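Local coordinates for protein beta-1,4-galactanase (Humicola insolens, PDB 1HJQ) that hydrolyses beta-1,4-galactosidic linkages in type I arabinogalactans as a family 53 glycoside hydrolase of clan GH-A, at residues Arg264-Ser269 with Gln273-Gln278; Trp183-Gln188 with Leu230-Ser235; Val41-Gln46 with Gly292-Glu297. All coordinates share one frame; numbering follows the deposited sequence.

Overall arrangement
All three contacts belong to one (beta/alpha)8 barrel, a closed sheet of eight parallel strands with helices outside it. Contact 3 lies in the barrel's interior, between strands 43-48 and 290-296; both other contacts fall in the chain between its segments. Contact 2 comes first, joining helices 185-198 and 223-237, followed by contact 1, where a loop meets helix 270-286. That helix leads into strand 290-296, so contacts 1 and 3 touch, Ile-277 and Gln-273 meeting Tyr-295; their centres are about 18 Å apart. The centres of contacts 1 and 2 are about 24 Å apart. In contact 3 the side chain of Arg-45 lies about 3 Å from that of Glu-245, the expected nucleophile.

Contact 1. Residues Arg264-Ser269 with Gln273-Gln278; sequences RNVPFS and QTQYIQ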
loop_
_atom_site.group_PDB
_atom_site.type_symbol
_atom_site.label_atom_id
_atom_site.label_comp_id
_atom_site.label_asym_id
_atom_site.label_seq_id
_atom_site.Cartn_x
_atom_site.Cartn_y
_atom_site.Cartn_z
ATOM N N ARG A 264 -24.038 -2.396 -1.703
ATOM C CA ARG A 264 -24.926 -1.532 -2.475
ATOM C C ARG A 264 -25.924 -0.792 -1.590
ATOM O O ARG A 264 -26.729 0.001 -2.072
ATOM C CB ARG A 264 -25.669 -2.360 -3.525
ATOM C CG ARG A 264 -24.729 -3.007 -4.525
ATOM C CD ARG A 264 -25.446 -3.919 -5.509
ATOM N NE ARG A 264 -24.488 -4.593 -6.385
ATOM C CZ ARG A 264 -24.810 -5.496 -7.306
ATOM N NH1 ARG A 264 -26.079 -5.843 -7.482
ATOM N NH2 ARG A 264 -23.860 -6.054 -8.048
ATOM N N ASN A 265 -25.859 -1.054 -0.291
ATOM C CA ASN A 265 -26.743 -0.416 0.679
ATOM C C ASN A 265 -25.986 0.693 1.387
ATOM O O ASN A 265 -26.586 1.573 1.999
ATOM C CB ASN A 265 -27.204 -1.444 1.707
ATOM C CG ASN A 265 -26.045 -2.254 2.272
ATOM O OD1 ASN A 265 -25.633 -2.065 3.426
ATOM N ND2 ASN A 265 -25.501 -3.154 1.452
ATOM N N VAL A 266 -24.660 0.632 1.306
ATOM C CA VAL A 266 -23.793 1.617 1.935
ATOM C C VAL A 266 -23.821 2.901 1.116
ATOM O O VAL A 266 -23.556 2.893 -0.084
ATOM C CB VAL A 266 -22.346 1.092 2.038
ATOM C CG1 VAL A 266 -21.457 2.131 2.717
ATOM C CG2 VAL A 266 -22.329 -0.225 2.816
ATOM N N PRO A 267 -24.155 4.025 1.762
ATOM C CA PRO A 267 -24.233 5.333 1.110
ATOM C C PRO A 267 -22.895 5.965 0.771
ATOM O O PRO A 267 -21.876 5.668 1.400
ATOM C CB PRO A 267 -25.001 6.166 2.130
ATOM C CG PRO A 267 -24.514 5.604 3.429
ATOM C CD PRO A 267 -24.566 4.120 3.176
ATOM N N PHE A 268 -22.898 6.835 -0.235
ATOM C CA PHE A 268 -21.683 7.540 -0.604
ATOM C C PHE A 268 -21.700 8.779 0.266
ATOM O O PHE A 268 -22.332 9.784 -0.074
ATOM C CB PHE A 268 -21.683 7.923 -2.085
ATOM C CG PHE A 268 -21.719 6.744 -3.008
ATOM C CD1 PHE A 268 -20.913 5.629 -2.762
ATOM C CD2 PHE A 268 -22.571 6.729 -4.110
ATOM C CE1 PHE A 268 -20.957 4.518 -3.594
ATOM C CE2 PHE A 268 -22.626 5.620 -4.955
ATOM C CZ PHE A 268 -21.816 4.509 -4.695
ATOM N N SER A 269 -21.028 8.680 1.409
ATOM C CA SER A 269 -20.966 9.767 2.368
ATOM C C SER A 269 -19.983 9.405 3.463
ATOM O O SER A 269 -19.521 8.264 3.546
ATOM C CB SER A 269 -22.338 9.996 3.000
ATOM O OG SER A 269 -22.703 8.898 3.825
ATOM N N GLN A 273 -18.375 5.755 4.402
ATOM C CA GLN A 273 -16.958 5.433 4.444
ATOM C C GLN A 273 -16.660 4.707 5.749
ATOM O O GLN A 273 -15.960 3.697 5.757
ATOM C CB GLN A 273 -16.105 6.702 4.358
ATOM C CG GLN A 273 -16.176 7.426 3.020
ATOM C CD GLN A 273 -15.201 8.586 2.940
ATOM O OE1 GLN A 273 -15.217 9.478 3.782
ATOM N NE2 GLN A 273 -14.349 8.578 1.924
ATOM N N THR A 274 -17.197 5.228 6.849
ATOM C CA THR A 274 -16.991 4.646 8.169
ATOM C C THR A 274 -17.457 3.203 8.144
ATOM O O THR A 274 -16.719 2.282 8.490
ATOM C CB THR A 274 -17.792 5.419 9.241
ATOM O OG1 THR A 274 -17.420 6.803 9.200
ATOM C CG2 THR A 274 -17.500 4.872 10.636
ATOM N N GLN A 275 -18.696 3.027 7.712
ATOM C CA GLN A 275 -19.324 1.720 7.614
ATOM C C GLN A 275 -18.465 0.755 6.792
ATOM O O GLN A 275 -18.179 -0.362 7.230
ATOM C CB GLN A 275 -20.692 1.895 6.962
ATOM C CG GLN A 275 -21.657 0.750 7.123
ATOM C CD GLN A 275 -23.009 1.086 6.521
ATOM O OE1 GLN A 275 -23.532 2.194 6.714
ATOM N NE2 GLN A 275 -23.587 0.136 5.790
ATOM N N TYR A 276 -18.048 1.193 5.604
ATOM C CA TYR A 276 -17.242 0.353 4.726
ATOM C C TYR A 276 -15.865 0.031 5.295
ATOM O O TYR A 276 -15.447 -1.126 5.311
ATOM C CB TYR A 276 -17.068 1.013 3.353
ATOM C CG TYR A 276 -16.296 0.163 2.362
ATOM C CD1 TYR A 276 -16.919 -0.869 1.649
ATOM C CD2 TYR A 276 -14.941 0.390 2.137
ATOM C CE1 TYR A 276 -16.207 -1.648 0.728
ATOM C CE2 TYR A 276 -14.219 -0.380 1.229
ATOM C CZ TYR A 276 -14.853 -1.393 0.525
ATOM O OH TYR A 276 -14.124 -2.125 -0.391
ATOM N N ILE A 277 -15.154 1.057 5.745
ATOM C CA ILE A 277 -13.823 0.859 6.296
ATOM C C ILE A 277 -13.884 -0.072 7.490
ATOM O O ILE A 277 -12.989 -0.884 7.701
ATOM C CB ILE A 277 -13.188 2.201 6.718
ATOM C CG1 ILE A 277 -13.001 3.088 5.484
ATOM C CG2 ILE A 277 -11.845 1.955 7.408
ATOM C CD1 ILE A 277 -12.530 4.486 5.797
ATOM N N GLN A 278 -14.954 0.034 8.263
ATOM C CA GLN A 278 -15.111 -0.808 9.436
ATOM C C GLN A 278 -15.427 -2.252 9.050
ATOM O O GLN A 278 -14.925 -3.184 9.673
ATOM C CB GLN A 278 -16.200 -0.230 10.347
ATOM C CG GLN A 278 -16.369 -0.947 11.679
ATOM C CD GLN A 278 -16.600 0.017 12.836
ATOM O OE1 GLN A 278 -17.396 0.964 12.732
ATOM N NE2 GLN A 278 -15.910 -0.224 13.953
#
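The flat groups that meet here are the side-chain amides of Asn-265 and Gln-275, their planes inclined by 36°. OD1 of Asn-265 stands 3.8 Å from NE2 of Gln-275, a loose polar approach. The same end of Gln-275 is bordered by aliphatic groups: CG2 of Val-266 approaches NE2 to 3.2 Å, and CD of Pro-267 lies 4.2 Å from OE1. A long, flexible glutamine suits this exposed position, since its methylene chain can carry the amide from the helix across to the loop. It does so by leaving the backbone with CG opposite N (chi1 -163°) and staying extended beyond. Asn-265, in turn, donates from ND2 to the carbonyl O of Asp-262, so its polar end has a partner within the loop.

In the (beta/alpha)8 barrel this loop connects strand 240-245 to helix 270-286, and the contact folds its last residues against the helix they precede. Ser-269 is the N-cap: its OG accepts from the backbone N of Gly-272, a task for which a short hydroxyl side chain is well fitted. Its carbonyl O then receives N of Gln-273 at 2.9 Å in the first helical turn, with an N-H...O angle of 154°.

Trp-248 touches both sides: it packs on Val-266, whose branched side chain also meets the amide of Gln-275, its NE1 hydrogen-bonds to Pro-267 O, its ring stacks with that of Tyr-276, and its carbonyl O accepts from NE2 of Gln-273.

Contact 2. Residues Trp183-Gln188 with Leu230-Ser235; sequences WNWDTQ and LNNMVS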
loop_
_atom_site.group_PDB
_atom_site.type_symbol
_atom_site.label_atom_id
_atom_site.label_comp_id
_atom_site.label_asym_id
_atom_site.label_seq_id
_atom_site.Cartn_x
_atom_site.Cartn_y
_atom_site.Cartn_z
ATOM N N TRP A 183 -9.500 -10.015 -3.186
ATOM C CA TRP A 183 -10.759 -10.760 -3.120
ATOM C C TRP A 183 -10.708 -11.970 -4.042
ATOM O O TRP A 183 -11.407 -12.950 -3.822
ATOM C CB TRP A 183 -11.957 -9.877 -3.518
ATOM C CG TRP A 183 -11.845 -9.247 -4.879
ATOM C CD1 TRP A 183 -11.374 -8.004 -5.163
ATOM C CD2 TRP A 183 -12.151 -9.858 -6.140
ATOM N NE1 TRP A 183 -11.362 -7.797 -6.522
ATOM C CE2 TRP A 183 -11.833 -8.919 -7.147
ATOM C CE3 TRP A 183 -12.659 -11.110 -6.517
ATOM C CZ2 TRP A 183 -12.005 -9.191 -8.513
ATOM C CZ3 TRP A 183 -12.830 -11.382 -7.881
ATOM C CH2 TRP A 183 -12.502 -10.424 -8.858
ATOM N N ASN A 184 -9.886 -11.902 -5.079
ATOM C CA ASN A 184 -9.773 -13.010 -6.016
ATOM C C ASN A 184 -8.743 -14.035 -5.535
ATOM O O ASN A 184 -7.540 -13.854 -5.729
ATOM C CB ASN A 184 -9.367 -12.492 -7.389
ATOM C CG ASN A 184 -9.511 -13.542 -8.455
ATOM O OD1 ASN A 184 -9.159 -14.704 -8.244
ATOM N ND2 ASN A 184 -10.028 -13.146 -9.611
ATOM N N TRP A 185 -9.220 -15.119 -4.928
ATOM C CA TRP A 185 -8.335 -16.147 -4.406
ATOM C C TRP A 185 -7.535 -16.906 -5.468
ATOM O O TRP A 185 -6.368 -17.239 -5.243
ATOM C CB TRP A 185 -9.139 -17.129 -3.551
ATOM C CG TRP A 185 -8.457 -18.453 -3.341
ATOM C CD1 TRP A 185 -8.880 -19.671 -3.791
ATOM C CD2 TRP A 185 -7.208 -18.683 -2.672
ATOM N NE1 TRP A 185 -7.972 -20.647 -3.448
ATOM C CE2 TRP A 185 -6.935 -20.070 -2.764
ATOM C CE3 TRP A 185 -6.291 -17.853 -2.009
ATOM C CZ2 TRP A 185 -5.779 -20.648 -2.216
ATOM C CZ3 TRP A 185 -5.139 -18.428 -1.462
ATOM C CH2 TRP A 185 -4.896 -19.813 -1.570
ATOM N N ASP A 186 -8.153 -17.191 -6.612
ATOM C CA ASP A 186 -7.454 -17.908 -7.668
ATOM C C ASP A 186 -6.224 -17.122 -8.095
ATOM O O ASP A 186 -5.183 -17.713 -8.390
ATOM C CB ASP A 186 -8.359 -18.138 -8.878
ATOM C CG ASP A 186 -9.558 -19.020 -8.554
ATOM O OD1 ASP A 186 -9.394 -19.989 -7.776
ATOM O OD2 ASP A 186 -10.661 -18.742 -9.086
ATOM N N THR A 187 -6.340 -15.794 -8.127
ATOM C CA THR A 187 -5.207 -14.958 -8.505
ATOM C C THR A 187 -4.127 -15.088 -7.417
ATOM O O THR A 187 -2.985 -15.427 -7.697
ATOM C CB THR A 187 -5.596 -13.469 -8.609
ATOM O OG1 THR A 187 -6.742 -13.301 -9.454
ATOM C CG2 THR A 187 -4.434 -12.676 -9.199
ATOM N N GLN A 188 -4.511 -14.826 -6.172
ATOM C CA GLN A 188 -3.577 -14.924 -5.038
ATOM C C GLN A 188 -2.869 -16.281 -4.963
ATOM O O GLN A 188 -1.685 -16.359 -4.596
ATOM C CB GLN A 188 -4.294 -14.730 -3.719
ATOM C CG GLN A 188 -5.064 -13.403 -3.552
ATOM C CD GLN A 188 -4.254 -12.159 -3.900
ATOM O OE1 GLN A 188 -3.059 -12.034 -3.569
ATOM N NE2 GLN A 188 -4.921 -11.210 -4.542
ATOM N N LEU A 230 -8.318 -14.371 2.145
ATOM C CA LEU A 230 -7.365 -14.190 3.229
ATOM C C LEU A 230 -7.185 -15.487 4.016
ATOM O O LEU A 230 -6.058 -15.899 4.286
ATOM C CB LEU A 230 -7.821 -13.065 4.166
ATOM C CG LEU A 230 -7.994 -11.709 3.482
ATOM C CD1 LEU A 230 -8.369 -10.649 4.496
ATOM C CD2 LEU A 230 -6.708 -11.334 2.774
ATOM N N ASN A 231 -8.292 -16.130 4.379
ATOM C CA ASN A 231 -8.219 -17.381 5.123
ATOM C C ASN A 231 -7.447 -18.434 4.351
ATOM O O ASN A 231 -6.621 -19.149 4.928
ATOM C CB ASN A 231 -9.614 -17.906 5.446
ATOM C CG ASN A 231 -10.202 -17.264 6.689
ATOM O OD1 ASN A 231 -9.649 -17.394 7.784
ATOM N ND2 ASN A 231 -11.325 -16.570 6.529
ATOM N N ASN A 232 -7.707 -18.522 3.048
ATOM C CA ASN A 232 -7.013 -19.492 2.208
ATOM C C ASN A 232 -5.513 -19.206 2.157
ATOM O O ASN A 232 -4.691 -20.119 2.264
ATOM C CB ASN A 232 -7.571 -19.480 0.784
ATOM C CG ASN A 232 -8.998 -19.988 0.704
ATOM O OD1 ASN A 232 -9.515 -20.587 1.645
ATOM N ND2 ASN A 232 -9.639 -19.759 -0.436
ATOM N N MET A 233 -5.169 -17.933 1.990
ATOM C CA MET A 233 -3.773 -17.508 1.919
ATOM C C MET A 233 -3.050 -17.833 3.221
ATOM O O MET A 233 -1.992 -18.472 3.215
ATOM C CB MET A 233 -3.698 -16.001 1.645
ATOM C CG MET A 233 -4.261 -15.578 0.291
ATOM S SD MET A 233 -4.455 -13.778 0.129
ATOM C CE MET A 233 -2.765 -13.214 0.496
ATOM N N VAL A 234 -3.633 -17.389 4.333
ATOM C CA VAL A 234 -3.064 -17.616 5.658
ATOM C C VAL A 234 -2.852 -19.101 5.972
ATOM O O VAL A 234 -1.761 -19.509 6.366
ATOM C CB VAL A 234 -3.961 -16.996 6.751
ATOM C CG1 VAL A 234 -3.452 -17.384 8.123
ATOM C CG2 VAL A 234 -3.983 -15.478 6.605
ATOM N N SER A 235 -3.898 -19.900 5.790
ATOM C CA SER A 235 -3.828 -21.331 6.056
ATOM C C SER A 235 -2.817 -22.045 5.164
ATOM O O SER A 235 -2.241 -23.064 5.548
ATOM C CB SER A 235 -5.204 -21.971 5.863
ATOM O OG SER A 235 -5.148 -23.365 6.095
#
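Trp-185 and Asn-232 form the centre of a helix-helix contact in the outer layer of the (beta/alpha)8 barrel, joining the first turn of helix 185-198 to the second half of helix 223-237. The backbones come near at Trp-185 and Asn-232, whose CA atoms are 7.5 Å apart, and no hydrogen bond passes between the two segments; packing alone joins them.

The aromatic interaction is a CH-pi contact. CB of Asn-232 sits 3.3 Å from the centroid of the six-membered ring of Trp-185, only 5° off its normal. The asparagine amide continues over the same face toward the five-membered ring, where ND2 is 3.4 Å from CG of Trp-185. Since the amide plane stands 70° to the indole, the group is steeply tilted to the ring and does not stack flat on it. The indole offers a broad face to a short side chain, and with CG opposite the backbone N (chi1 161°) it is carried toward helix 223-237.

Apolar packing lies deeper. Met-233 brings CG to the rim of the indole, near its plane and 3.5 Å from CZ3 of Trp-185. The unbranched chain runs on extended to SD, 3.7 Å from CG of Gln-188, and bends only beyond the sulfur. Met-233 also packs on Met-209, and Gln-188 on Val-211, both in barrel strand 208-212, so these buried residues bridge the helix pair to the sheet.

Polar bonds serve the start of helix 185-198. NE2 of buried Gln-188 donates to the carbonyl of Asp-180, while Asn-184 is the N-cap, its OD1 accepting from Thr-187 N at 3.0 Å.

Contact 3. Residues Val41-Gln46 with Gly292-Glu297; sequences VNMVRQ and GLFYWE
The guanidinium group of Arg-45, which meets the indole of Trp-296, is gripped by two carboxylates: NH1 forms a salt bridge to Asp-8 and NH2 another to Glu-245, the expected catalytic nucleophile. The setting is the interior of the (beta/alpha)8 barrel: strands 43-48 and 290-296 are the two neighbours of strand 4-8 in the closed sheet, and their side chains meet inside the barrel. The axes of the short segments 43-46 and 292-296 approach to 8.1 Å, with 57° between their directions.

Arginine suits this place because its chain, extended from CG to NE, carries the charge far from the strand. NH1 approaches CD1 of Trp-296 to 3.2 Å, the two planes being 71° apart, so the groups do not stack. The two salt bridges fix the guanidinium's orientation.

Nearer the strand starts, the contact turns apolar. CB of Arg-45 lies 4.2 Å from CD2 of Phe-294, and Tyr-4 of strand 4-8 touches both Phe-294 and Met-43. The slim, flexible methionine chain follows the rim of the phenyl ring, giving a Met-aromatic contact at its edge: SD of Met-43 lies 3.5 Å from CZ of Phe-294.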
loop_
_atom_site.group_PDB
_atom_site.type_symbol
_atom_site.label_atom_id
_atom_site.label_comp_id
_atom_site.label_asym_id
_atom_site.label_seq_id
_atom_site.Cartn_x
_atom_site.Cartn_y
_atom_site.Cartn_z
ATOM N N VAL A 41 -4.999 6.904 13.558
ATOM C CA VAL A 41 -4.033 6.299 12.647
ATOM C C VAL A 41 -2.750 6.013 13.413
ATOM O O VAL A 41 -2.305 6.849 14.191
ATOM C CB VAL A 41 -3.711 7.248 11.467
ATOM C CG1 VAL A 41 -2.562 6.678 10.625
ATOM C CG2 VAL A 41 -4.959 7.447 10.609
ATOM N N ASN A 42 -2.161 4.836 13.212
ATOM C CA ASN A 42 -0.908 4.505 13.907
ATOM C C ASN A 42 0.216 4.155 12.939
ATOM O O ASN A 42 1.275 3.682 13.351
ATOM C CB ASN A 42 -1.098 3.352 14.918
ATOM C CG ASN A 42 -1.506 2.032 14.261
ATOM O OD1 ASN A 42 -1.479 1.886 13.037
ATOM N ND2 ASN A 42 -1.878 1.054 15.090
ATOM N N MET A 43 -0.015 4.398 11.653
ATOM C CA MET A 43 0.988 4.096 10.638
ATOM C C MET A 43 0.650 4.701 9.285
ATOM O O MET A 43 -0.507 4.751 8.889
ATOM C CB MET A 43 1.150 2.580 10.480
ATOM C CG MET A 43 2.149 2.175 9.400
ATOM S SD MET A 43 2.550 0.412 9.432
ATOM C CE MET A 43 3.507 0.318 10.965
ATOM N N VAL A 44 1.673 5.168 8.583
ATOM C CA VAL A 44 1.469 5.738 7.265
ATOM C C VAL A 44 2.201 4.894 6.225
ATOM O O VAL A 44 3.246 4.302 6.506
ATOM C CB VAL A 44 1.971 7.200 7.188
ATOM C CG1 VAL A 44 1.090 8.093 8.036
ATOM C CG2 VAL A 44 3.412 7.292 7.658
ATOM N N ARG A 45 1.624 4.825 5.030
ATOM C CA ARG A 45 2.203 4.078 3.922
ATOM C C ARG A 45 2.759 5.123 2.963
ATOM O O ARG A 45 2.087 6.103 2.656
ATOM C CB ARG A 45 1.113 3.245 3.248
ATOM C CG ARG A 45 1.542 2.421 2.042
ATOM C CD ARG A 45 0.366 1.583 1.576
ATOM N NE ARG A 45 0.643 0.777 0.392
ATOM C CZ ARG A 45 0.312 1.121 -0.848
ATOM N NH1 ARG A 45 -0.312 2.265 -1.089
ATOM N NH2 ARG A 45 0.595 0.308 -1.852
ATOM N N GLN A 46 3.992 4.934 2.507
ATOM C CA GLN A 46 4.604 5.892 1.592
ATOM C C GLN A 46 5.168 5.188 0.362
ATOM O O GLN A 46 5.907 4.214 0.481
ATOM C CB GLN A 46 5.723 6.668 2.307
ATOM C CG GLN A 46 5.271 7.456 3.555
ATOM C CD GLN A 46 6.392 8.301 4.155
ATOM O OE1 GLN A 46 6.196 9.004 5.143
ATOM N NE2 GLN A 46 7.577 8.228 3.554
ATOM N N GLY A 292 -3.630 -5.843 9.356
ATOM C CA GLY A 292 -3.652 -4.443 8.974
ATOM C C GLY A 292 -4.645 -3.954 7.947
ATOM O O GLY A 292 -5.210 -4.733 7.185
ATOM N N LEU A 293 -4.857 -2.640 7.938
ATOM C CA LEU A 293 -5.757 -1.996 6.983
ATOM C C LEU A 293 -5.274 -0.579 6.660
ATOM O O LEU A 293 -5.078 0.240 7.556
ATOM C CB LEU A 293 -7.193 -1.941 7.522
ATOM C CG LEU A 293 -8.241 -1.388 6.539
ATOM C CD1 LEU A 293 -9.629 -1.666 7.065
ATOM C CD2 LEU A 293 -8.053 0.113 6.334
ATOM N N PHE A 294 -5.085 -0.289 5.375
ATOM C CA PHE A 294 -4.636 1.041 4.976
ATOM C C PHE A 294 -5.516 1.672 3.911
ATOM O O PHE A 294 -5.729 1.094 2.843
ATOM C CB PHE A 294 -3.202 1.008 4.458
ATOM C CG PHE A 294 -2.188 0.677 5.500
ATOM C CD1 PHE A 294 -1.944 -0.647 5.858
ATOM C CD2 PHE A 294 -1.471 1.692 6.134
ATOM C CE1 PHE A 294 -0.995 -0.959 6.834
ATOM C CE2 PHE A 294 -0.520 1.396 7.112
ATOM C CZ PHE A 294 -0.280 0.069 7.464
ATOM N N TYR A 295 -6.020 2.864 4.214
ATOM C CA TYR A 295 -6.851 3.609 3.282
ATOM C C TYR A 295 -5.875 4.355 2.368
ATOM O O TYR A 295 -4.914 4.964 2.846
ATOM C CB TYR A 295 -7.720 4.611 4.037
ATOM C CG TYR A 295 -8.878 5.124 3.219
ATOM C CD1 TYR A 295 -10.140 4.531 3.307
ATOM C CD2 TYR A 295 -8.706 6.178 2.327
ATOM C CE1 TYR A 295 -11.202 4.979 2.518
ATOM C CE2 TYR A 295 -9.757 6.632 1.541
ATOM C CZ TYR A 295 -10.999 6.029 1.636
ATOM O OH TYR A 295 -12.021 6.473 0.833
ATOM N N TRP A 296 -6.118 4.316 1.061
ATOM C CA TRP A 296 -5.211 4.967 0.123
ATOM C C TRP A 296 -5.528 6.418 -0.225
ATOM O O TRP A 296 -6.611 6.727 -0.722
ATOM C CB TRP A 296 -5.115 4.154 -1.174
ATOM C CG TRP A 296 -3.965 4.575 -2.031
ATOM C CD1 TRP A 296 -2.634 4.444 -1.737
ATOM C CD2 TRP A 296 -4.031 5.248 -3.290
ATOM N NE1 TRP A 296 -1.869 5.001 -2.735
ATOM C CE2 TRP A 296 -2.702 5.502 -3.701
ATOM C CE3 TRP A 296 -5.084 5.666 -4.114
ATOM C CZ2 TRP A 296 -2.399 6.157 -4.898
ATOM C CZ3 TRP A 296 -4.782 6.319 -5.312
ATOM C CH2 TRP A 296 -3.450 6.557 -5.686
ATOM N N GLU A 297 -4.554 7.290 0.040
ATOM C CA GLU A 297 -4.635 8.723 -0.246
ATOM C C GLU A 297 -5.926 9.414 0.166
ATOM O O GLU A 297 -6.616 10.019 -0.655
ATOM C CB GLU A 297 -4.370 8.950 -1.730
ATOM C CG GLU A 297 -2.924 8.681 -2.119
ATOM C CD GLU A 297 -1.994 9.779 -1.647
ATOM O OE1 GLU A 297 -2.451 10.673 -0.905
ATOM O OE2 GLU A 297 -0.804 9.747 -2.020
#